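Local coordinates for alternansucrase (Leuconostoc mesenteroides, PDB 6HVG), which is a large multidomain protein of glycoside hydrolase family 70, combining a barrel-type core with cell-wall-binding-type repeats and a bound calcium ion, at residues A[906-911]-A[1016-1021]. Sequence-based numbering, arbitrary orientation.
Sequences KNQGIG and QDARTV
Gln1016 reaches across to Asn907 and makes the one hydrogen bond that joins 906-911 to 1016-1021: its NE2 donates to Asn907 O at 3.0 Å. The N-H...O angle of 167° is nearly straight, and the acceptor lies almost in the plane of the Gln1016 amide. Seen from the carbonyl, the donor stands well above the peptide plane. Chi1 of -166° sets CG of Gln1016 anti to its backbone N, and the extended chain beyond CG carries the amide across. The same amide rests its other end on the Asn907 side chain, Gln1016 OE1 lying 3.4 Å from Asn907 CB. A second acceptor, Lys856 O, also bonds to NE2, so this nitrogen is held by two carbonyls.

Gln908 adds van der Waals contact, with no hydrogen bond across the segments. Its CG comes 3.7 Å from Gln1016 NE2, and the two amide planes are turned 79° apart, close to perpendicular. Beyond CG, the extended chain lays its terminal amide against Ala1018, with Gln908 NE2 3.5 Å from Ala1018 CB and CD of the same amide 3.6 Å from that methyl.

Behind this first shell, an Asx turn at Asp1017-Arg1019 brackets Ala1018, Arg1019 N donating to Asp1017 OD1. The Arg1019 side chain also grips the same carboxylate side-on in a salt bridge, NE to Asp1017 OD1 and NH2 to Asp1017 OD2, both at 2.9 Å, so OD1 accepts from both Arg1019 N and NE.

The contact joins the lead-in to strand 910-915 of a large antiparallel sheet to the loop following strand 1003-1009, its neighbour in that sheet. Backbone bonds between Gly909 and Tyr857 and between Ala1018 and Ile855 tie both segments to the C-terminal end of helix 844-857.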
loop_
_atom_site.group_PDB
_atom_site.type_symbol
_atom_site.label_atom_id
_atom_site.label_comp_id
_atom_site.label_asym_id
_atom_site.label_seq_id
_atom_site.Cartn_x
_atom_site.Cartn_y
_atom_site.Cartn_z
ATOM N N LYS A 906 -3.363 44.062 -26.508
ATOM C CA LYS A 906 -2.420 45.056 -25.988
ATOM C C LYS A 906 -2.357 45.098 -24.458
ATOM O O LYS A 906 -1.270 45.251 -23.889
ATOM C CB LYS A 906 -2.686 46.461 -26.569
ATOM C CG LYS A 906 -1.689 46.892 -27.652
ATOM C CD LYS A 906 -0.385 47.415 -27.037
ATOM C CE LYS A 906 0.543 48.144 -28.006
ATOM N NZ LYS A 906 1.302 47.246 -28.919
ATOM N N ASN A 907 -3.503 44.947 -23.794
ATOM C CA ASN A 907 -3.538 44.959 -22.335
ATOM C C ASN A 907 -3.608 43.580 -21.698
ATOM O O ASN A 907 -3.870 43.456 -20.502
ATOM C CB ASN A 907 -4.673 45.863 -21.875
ATOM C CG ASN A 907 -4.501 47.286 -22.379
ATOM O OD1 ASN A 907 -5.296 47.762 -23.193
ATOM N ND2 ASN A 907 -3.436 47.955 -21.940
ATOM N N GLN A 908 -3.348 42.558 -22.500
ATOM C CA GLN A 908 -3.376 41.165 -22.053
ATOM C C GLN A 908 -1.922 40.633 -22.044
ATOM O O GLN A 908 -0.983 41.390 -22.311
ATOM C CB GLN A 908 -4.267 40.335 -22.980
ATOM C CG GLN A 908 -5.727 40.651 -22.856
ATOM C CD GLN A 908 -6.603 39.873 -23.813
ATOM O OE1 GLN A 908 -6.133 39.075 -24.611
ATOM N NE2 GLN A 908 -7.907 40.091 -23.707
ATOM N N GLY A 909 -1.756 39.350 -21.738
ATOM C CA GLY A 909 -0.456 38.738 -21.618
ATOM C C GLY A 909 0.070 38.830 -20.198
ATOM O O GLY A 909 -0.395 39.643 -19.409
ATOM N N ILE A 910 1.046 37.988 -19.874
ATOM C CA ILE A 910 1.581 37.901 -18.525
ATOM C C ILE A 910 3.031 37.402 -18.566
ATOM O O ILE A 910 3.421 36.722 -19.512
ATOM C CB ILE A 910 0.697 36.966 -17.667
ATOM C CG1 ILE A 910 1.069 37.041 -16.190
ATOM C CG2 ILE A 910 0.814 35.525 -18.128
ATOM C CD1 ILE A 910 0.014 36.449 -15.254
ATOM N N GLY A 911 3.819 37.769 -17.554
ATOM C CA GLY A 911 5.210 37.345 -17.454
ATOM C C GLY A 911 5.464 36.683 -16.118
ATOM O O GLY A 911 5.138 37.246 -15.071
ATOM N N GLN A 1016 -12.114 43.316 -17.944
ATOM C CA GLN A 1016 -11.363 42.677 -19.024
ATOM C C GLN A 1016 -11.394 41.183 -18.821
ATOM O O GLN A 1016 -11.096 40.691 -17.731
ATOM C CB GLN A 1016 -9.899 43.143 -19.082
ATOM C CG GLN A 1016 -9.206 42.756 -20.384
ATOM C CD GLN A 1016 -7.850 43.410 -20.583
ATOM O OE1 GLN A 1016 -7.741 44.442 -21.238
ATOM N NE2 GLN A 1016 -6.800 42.778 -20.069
ATOM N N ASP A 1017 -11.807 40.482 -19.873
ATOM C CA ASP A 1017 -11.901 39.037 -19.894
ATOM C C ASP A 1017 -11.150 38.562 -21.136
ATOM O O ASP A 1017 -11.540 38.887 -22.247
ATOM C CB ASP A 1017 -13.369 38.611 -19.943
ATOM C CG ASP A 1017 -13.557 37.129 -19.681
ATOM O OD1 ASP A 1017 -12.590 36.337 -19.838
ATOM O OD2 ASP A 1017 -14.679 36.720 -19.289
ATOM N N ALA A 1018 -10.076 37.796 -20.940
ATOM C CA ALA A 1018 -9.233 37.323 -22.052
ATOM C C ALA A 1018 -9.606 35.935 -22.577
ATOM O O ALA A 1018 -8.968 35.414 -23.485
ATOM C CB ALA A 1018 -7.786 37.299 -21.602
ATOM N N ARG A 1019 -10.626 35.342 -21.976
ATOM C CA ARG A 1019 -11.066 33.981 -22.273
ATOM C C ARG A 1019 -11.745 33.868 -23.633
ATOM O O ARG A 1019 -12.299 34.832 -24.134
ATOM C CB ARG A 1019 -12.007 33.514 -21.149
ATOM C CG ARG A 1019 -11.283 33.403 -19.811
ATOM C CD ARG A 1019 -12.172 32.910 -18.683
ATOM N NE ARG A 1019 -13.178 33.890 -18.331
ATOM C CZ ARG A 1019 -14.114 33.721 -17.411
ATOM N NH1 ARG A 1019 -14.208 32.598 -16.709
ATOM N NH2 ARG A 1019 -14.968 34.704 -17.198
ATOM N N THR A 1020 -11.701 32.677 -24.211
ATOM C CA THR A 1020 -12.364 32.401 -25.467
ATOM C C THR A 1020 -13.641 31.559 -25.229
ATOM O O THR A 1020 -13.600 30.512 -24.588
ATOM C CB THR A 1020 -11.389 31.687 -26.417
ATOM O OG1 THR A 1020 -10.202 32.481 -26.578
ATOM C CG2 THR A 1020 -12.015 31.451 -27.773
ATOM N N VAL A 1021 -14.782 32.035 -25.721
ATOM C CA VAL A 1021 -16.001 31.245 -25.681
ATOM C C VAL A 1021 -15.905 30.095 -26.695
ATOM O O VAL A 1021 -15.305 30.228 -27.759
ATOM C CB VAL A 1021 -17.236 32.134 -25.940
ATOM C CG1 VAL A 1021 -18.507 31.306 -26.112
ATOM C CG2 VAL A 1021 -17.408 33.118 -24.781
#